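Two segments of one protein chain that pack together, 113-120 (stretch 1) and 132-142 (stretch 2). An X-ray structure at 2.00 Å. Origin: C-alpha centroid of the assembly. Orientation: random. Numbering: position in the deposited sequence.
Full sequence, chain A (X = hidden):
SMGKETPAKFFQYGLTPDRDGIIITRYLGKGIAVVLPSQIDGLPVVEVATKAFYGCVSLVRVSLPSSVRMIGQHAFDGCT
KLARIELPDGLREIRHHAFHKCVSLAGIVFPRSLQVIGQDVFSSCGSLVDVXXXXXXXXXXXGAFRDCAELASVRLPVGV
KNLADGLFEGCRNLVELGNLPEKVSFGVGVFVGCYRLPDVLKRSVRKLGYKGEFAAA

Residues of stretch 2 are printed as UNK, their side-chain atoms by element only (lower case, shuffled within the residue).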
ATOM      1  N   SER A 113      10.122  -7.907  -3.147  1.00 28.51           N
ATOM      2  CA  SER A 113      10.178  -8.515  -1.828  1.00 28.35           C
ATOM      3  C   SER A 113       8.872  -8.424  -1.035  1.00 28.32           C
ATOM      4  O   SER A 113       8.767  -9.059   0.023  1.00 28.08           O
ATOM      5  CB  SER A 113      11.290  -7.860  -1.015  1.00 28.30           C
ATOM      6  OG  SER A 113      11.140  -6.439  -1.040  1.00 28.53           O
ATOM      7  N   LEU A 114       7.885  -7.660  -1.500  1.00 28.04           N
ATOM      8  CA  LEU A 114       6.699  -7.391  -0.689  1.00 28.09           C
ATOM      9  C   LEU A 114       5.887  -8.669  -0.453  1.00 27.95           C
ATOM     10  O   LEU A 114       5.461  -9.334  -1.405  1.00 27.91           O
ATOM     11  CB  LEU A 114       5.840  -6.324  -1.367  1.00 28.44           C
ATOM     12  CG  LEU A 114       4.633  -5.808  -0.578  1.00 28.54           C
ATOM     13  CD1 LEU A 114       5.082  -5.092   0.699  1.00 28.44           C
ATOM     14  CD2 LEU A 114       3.733  -4.920  -1.438  1.00 28.76           C
ATOM     15  N   GLN A 115       5.647  -8.992   0.818  1.00 27.85           N
ATOM     16  CA  GLN A 115       4.910 -10.186   1.229  1.00 27.65           C
ATOM     17  C   GLN A 115       3.464  -9.899   1.630  1.00 27.80           C
ATOM     18  O   GLN A 115       2.559 -10.668   1.269  1.00 27.73           O
ATOM     19  CB  GLN A 115       5.601 -10.872   2.419  1.00 27.30           C
ATOM     20  CG  GLN A 115       7.088 -11.209   2.243  1.00 27.25           C
ATOM     21  CD  GLN A 115       7.300 -12.376   1.308  1.00 27.05           C
ATOM     22  OE1 GLN A 115       6.816 -13.488   1.553  1.00 26.82           O
ATOM     23  NE2 GLN A 115       8.007 -12.128   0.217  1.00 27.20           N
ATOM     24  N   VAL A 116       3.235  -8.822   2.385  1.00 27.66           N
ATOM     25  CA  VAL A 116       2.008  -8.615   3.150  1.00 27.75           C
ATOM     26  C   VAL A 116       1.522  -7.183   2.949  1.00 28.04           C
ATOM     27  O   VAL A 116       2.288  -6.230   3.134  1.00 28.11           O
ATOM     28  CB  VAL A 116       2.225  -8.893   4.655  1.00 27.48           C
ATOM     29  CG1 VAL A 116       0.950  -8.585   5.473  1.00 27.51           C
ATOM     30  CG2 VAL A 116       2.681 -10.333   4.883  1.00 27.04           C
ATOM     31  N   ILE A 117       0.250  -7.040   2.584  1.00 27.67           N
ATOM     32  CA  ILE A 117      -0.451  -5.764   2.556  1.00 27.86           C
ATOM     33  C   ILE A 117      -1.626  -5.867   3.529  1.00 27.83           C
ATOM     34  O   ILE A 117      -2.510  -6.716   3.353  1.00 27.79           O
ATOM     35  CB  ILE A 117      -0.928  -5.412   1.136  1.00 28.10           C
ATOM     36  CG1 ILE A 117       0.277  -5.311   0.183  1.00 28.16           C
ATOM     37  CG2 ILE A 117      -1.726  -4.116   1.163  1.00 28.29           C
ATOM     38  CD1 ILE A 117      -0.070  -5.054  -1.283  1.00 28.41           C
ATOM     39  N   GLY A 118      -1.626  -5.023   4.558  1.00 27.85           N
ATOM     40  CA  GLY A 118      -2.645  -5.090   5.591  1.00 27.70           C
ATOM     41  C   GLY A 118      -3.984  -4.542   5.124  1.00 27.79           C
ATOM     42  O   GLY A 118      -4.160  -4.118   3.982  1.00 27.99           O
ATOM     43  N   GLN A 119      -4.951  -4.545   6.047  1.00 27.92           N
ATOM     44  CA  GLN A 119      -6.276  -4.002   5.752  1.00 27.85           C
ATOM     45  C   GLN A 119      -6.207  -2.510   5.435  1.00 27.93           C
ATOM     46  O   GLN A 119      -5.424  -1.768   6.034  1.00 27.74           O
ATOM     47  CB  GLN A 119      -7.227  -4.213   6.942  1.00 27.44           C
ATOM     48  CG  GLN A 119      -7.457  -5.647   7.334  1.00 27.29           C
ATOM     49  CD  GLN A 119      -8.478  -5.805   8.462  1.00 26.84           C
ATOM     50  OE1 GLN A 119      -9.159  -6.832   8.547  1.00 26.63           O
ATOM     51  NE2 GLN A 119      -8.580  -4.796   9.334  1.00 26.36           N
ATOM     52  N   ASP A 120      -7.044  -2.075   4.486  1.00 27.98           N
ATOM     53  CA  ASP A 120      -7.305  -0.653   4.222  1.00 27.93           C
ATOM     54  C   ASP A 120      -6.036   0.149   3.924  1.00 28.09           C
ATOM     55  O   ASP A 120      -5.987   1.360   4.169  1.00 27.96           O
ATOM     56  CB  ASP A 120      -8.074  -0.007   5.385  1.00 27.55           C
ATOM     57  CG  ASP A 120      -9.443  -0.648   5.602  1.00 27.46           C
ATOM     58  OD1 ASP A 120     -10.374  -0.335   4.849  1.00 27.65           O
ATOM     59  OD2 ASP A 120      -9.586  -1.495   6.500  1.00 27.30           O
ATOM     60  N   UNK A 132       0.197  -3.001  -9.752  1.00 28.93           N
ATOM     61  CA  UNK A 132       0.699  -4.304 -10.142  1.00 28.87           C
ATOM     62  C   UNK A 132       1.206  -4.963  -8.877  1.00 28.62           C
ATOM     63  O   UNK A 132       2.148  -4.468  -8.255  1.00 28.53           O
ATOM     64  c   UNK A 132       1.259  -3.575 -12.468  1.00 29.22           C
ATOM     65  c   UNK A 132       1.816  -4.192 -11.186  1.00 28.89           C
ATOM     66  c   UNK A 132       2.440  -5.556 -11.435  1.00 28.73           C
ATOM     67  N   UNK A 133       0.578  -6.057  -8.494  1.00 28.68           N
ATOM     68  CA  UNK A 133       0.989  -6.765  -7.295  1.00 28.52           C
ATOM     69  C   UNK A 133       1.955  -7.875  -7.697  1.00 28.33           C
ATOM     70  O   UNK A 133       1.568  -8.763  -8.465  1.00 28.32           O
ATOM     71  c   UNK A 133      -0.681  -5.380  -5.002  1.00 28.65           C
ATOM     72  c   UNK A 133      -2.556  -6.925  -5.628  1.00 28.75           C
ATOM     73  c   UNK A 133      -1.257  -6.284  -6.100  1.00 28.77           C
ATOM     74  c   UNK A 133      -0.219  -7.328  -6.564  1.00 28.49           C
ATOM     75  N   UNK A 134       3.206  -7.848  -7.240  1.00 28.40           N
ATOM     76  CA  UNK A 134       4.150  -8.925  -7.578  1.00 28.25           C
ATOM     77  C   UNK A 134       3.701 -10.275  -7.035  1.00 28.00           C
ATOM     78  O   UNK A 134       2.874 -10.373  -6.125  1.00 28.01           O
ATOM     79  c   UNK A 134       3.810  -6.841  -6.360  1.00 28.39           C
ATOM     80  c   UNK A 134       5.265  -7.002  -6.646  1.00 28.31           C
ATOM     81  c   UNK A 134       5.456  -8.476  -6.907  1.00 28.08           C
ATOM     82  N   UNK A 135       4.276 -11.337  -7.602  1.00 27.91           N
ATOM     83  CA  UNK A 135       3.902 -12.681  -7.178  1.00 27.68           C
ATOM     84  C   UNK A 135       4.349 -12.984  -5.746  1.00 27.37           C
ATOM     85  O   UNK A 135       3.807 -13.902  -5.127  1.00 27.23           O
ATOM     86  n   UNK A 135       4.418 -14.194 -10.560  1.00 27.70           N
ATOM     87  c   UNK A 135       4.460 -13.715  -8.162  1.00 27.55           C
ATOM     88  o   UNK A 135       2.616 -13.211  -9.649  1.00 28.01           O
ATOM     89  c   UNK A 135       3.748 -13.683  -9.531  1.00 27.81           C
ATOM     90  N   UNK A 136       5.298 -12.214  -5.198  1.00 27.61           N
ATOM     91  CA  UNK A 136       5.717 -12.374  -3.807  1.00 27.36           C
ATOM     92  C   UNK A 136       4.605 -12.048  -2.814  1.00 27.47           C
ATOM     93  O   UNK A 136       4.662 -12.502  -1.664  1.00 27.21           O
ATOM     94  o   UNK A 136       6.633 -10.105  -3.813  1.00 27.74           O
ATOM     95  c   UNK A 136       6.918 -11.475  -3.521  1.00 27.36           C
ATOM     96  N   UNK A 137       3.610 -11.261  -3.223  1.00 27.55           N
ATOM     97  CA  UNK A 137       2.572 -10.804  -2.305  1.00 27.68           C
ATOM     98  C   UNK A 137       1.680 -11.995  -1.962  1.00 27.52           C
ATOM     99  O   UNK A 137       0.931 -12.491  -2.808  1.00 27.53           O
ATOM    100  c   UNK A 137       1.767  -9.644  -2.902  1.00 28.12           C
ATOM    101  c   UNK A 137       2.700  -8.476  -3.245  1.00 28.20           C
ATOM    102  c   UNK A 137       0.673  -9.201  -1.936  1.00 28.19           C
ATOM    103  N   UNK A 138       1.780 -12.461  -0.719  1.00 27.57           N
ATOM    104  CA  UNK A 138       1.046 -13.624  -0.245  1.00 27.40           C
ATOM    105  C   UNK A 138      -0.214 -13.261   0.533  1.00 27.48           C
ATOM    106  O   UNK A 138      -1.112 -14.093   0.636  1.00 27.36           O
ATOM    107  c   UNK A 138       3.185 -15.047  -0.024  1.00 26.75           C
ATOM    108  n   UNK A 138       5.977 -15.653  -0.740  1.00 26.51           N
ATOM    109  c   UNK A 138       1.945 -14.491   0.658  1.00 26.87           C
ATOM    110  c   UNK A 138       4.161 -15.678   0.990  1.00 26.44           C
ATOM    111  c   UNK A 138       5.276 -16.467   0.283  1.00 26.08           C
ATOM    112  N   UNK A 139      -0.297 -12.050   1.078  1.00 27.58           N
ATOM    113  CA  UNK A 139      -1.364 -11.674   2.003  1.00 27.60           C
ATOM    114  C   UNK A 139      -1.830 -10.258   1.681  1.00 28.03           C
ATOM    115  O   UNK A 139      -1.019  -9.328   1.680  1.00 28.18           O
ATOM    116  c   UNK A 139      -0.859 -11.780   3.444  1.00 27.21           C
ATOM    117  c   UNK A 139      -1.274 -11.629   5.915  1.00 26.90           C
ATOM    118  c   UNK A 139      -1.825 -11.354   4.525  1.00 27.37           C
ATOM    119  o   UNK A 139      -1.858 -11.101   6.878  1.00 27.02           O
ATOM    120  o   UNK A 139      -0.252 -12.365   6.039  1.00 26.52           O
ATOM    121  N   UNK A 140      -3.126 -10.095   1.409  1.00 27.57           N
ATOM    122  CA  UNK A 140      -3.732  -8.798   1.109  1.00 27.91           C
ATOM    123  C   UNK A 140      -4.989  -8.640   1.957  1.00 27.93           C
ATOM    124  O   UNK A 140      -5.962  -9.375   1.766  1.00 27.95           O
ATOM    125  c   UNK A 140      -3.275  -9.225  -2.725  1.00 28.30           C
ATOM    126  c   UNK A 140      -2.898  -9.011  -1.271  1.00 28.12           C
ATOM    127  c   UNK A 140      -4.559  -7.227  -0.654  1.00 28.40           C
ATOM    128  c   UNK A 140      -4.089  -8.652  -0.379  1.00 28.18           C
ATOM    129  N   UNK A 141      -4.988  -7.646   2.849  1.00 27.89           N
ATOM    130  CA  UNK A 141      -6.066  -7.484   3.799  1.00 27.79           C
ATOM    131  C   UNK A 141      -7.340  -6.918   3.197  1.00 27.97           C
ATOM    132  O   UNK A 141      -7.376  -6.409   2.070  1.00 28.18           O
ATOM    133  N   UNK A 142      -8.409  -7.005   3.989  1.00 27.91           N
ATOM    134  CA  UNK A 142      -9.704  -6.505   3.561  1.00 27.93           C
ATOM    135  C   UNK A 142      -9.649  -4.996   3.330  1.00 27.92           C
ATOM    136  O   UNK A 142      -8.880  -4.273   3.967  1.00 27.74           O
ATOM    137  c   UNK A 142     -10.768  -6.864   4.600  1.00 27.64           C
ATOM    138  o   UNK A 142     -10.525  -6.172   5.797  1.00 27.17           O
TER
HETATM  139  O   HOH W   1     -11.461  -3.463   6.262  1.00 27.47           O

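Position 132 carries three side-chain carbons, one on CA bearing two others. They are out of reach of stretch 1. A beta-branched C3 side chain is valine: V132.

Position 133 has four carbons, forked at the second. Its CB points sideways, yet one terminal carbon comes 3.8 Å from I117 CD1. The fork beyond CB makes it leucine, L133, and the contact atom is CD2.

At position 134 three carbons close a ring onto the backbone N. This is P134. Its side chain touches nothing on stretch 1, but the residue opens a type I turn that ends at 137.

Position 135 has two carbons, the second carrying one O and one N. The side chain points away from stretch 1. The amide identifies N135.

Position 136 has one carbon and one oxygen, with CB directed toward stretch 1. The oxygen lies 2.8 Å from L114 O. This is serine, S136. Its hydroxyl sits at hydrogen-bonding distance from that carbonyl, but its proton has another acceptor within reach.

Position 137 shows three carbons, one on CA bearing the other two. They face L114 and I117. The branching gives V137. CG2 is 4.1 Å from L114 CD2, and CG1 is 4.3 Å from I117 CD1. V137 N closes the turn on P134 O at 3.1 Å.

Position 138 has four carbons in a row ending in nitrogen. That nitrogen lies 3.3 Å from Q115 OE1. This is lysine, K138, and NZ makes only a weak hydrogen bond there. The backbone does more, with K138 N donating to Q115 O at 2.8 Å.

Position 139 has three carbons, the third carrying two oxygens. One oxygen is 3.8 Å from V116 CG2. The carboxylate on a two-carbon arm is glutamate, E139. The side chain extends on the same sheet face as V116, its contact there being OE2.

Position 140 has four carbons, forked at the first, one arm two carbons long. The short arm lies 4.4 Å from I117 CB. This is isoleucine, I140, and the short arm is CG2.

Position 141 has no side-chain atoms, so it is glycine, G141. An ideal CB here would lie 2.4 Å from Q119 N and 2.6 Å from G118 C, both clashes. The bare CA lets the backbones approach, with CA of Q119 and CA of G141 4.0 Å apart.

Position 142 has one carbon and one oxygen. The oxygen is 3.1 Å from Q119 OE1. It is serine, S142. A water joins its OG, at 2.9 Å, to D120 OD2, at 2.7 Å.

The contact is a short parallel ladder, pairing V116 with E139 and I117 with I140. I117 N donates to E139 O at 2.8 Å, and G141 N donates to I117 O at 2.7 Å. Q115 O also accepts from E139 N at 3.2 Å. D120 N extends the pairing to S142 O at 2.9 Å. I117 and I140 share one face, where I117 also meets L133 and V137; V116 and E139 share the other.

Stretch 2 132-142: VLPNSVKEIGS
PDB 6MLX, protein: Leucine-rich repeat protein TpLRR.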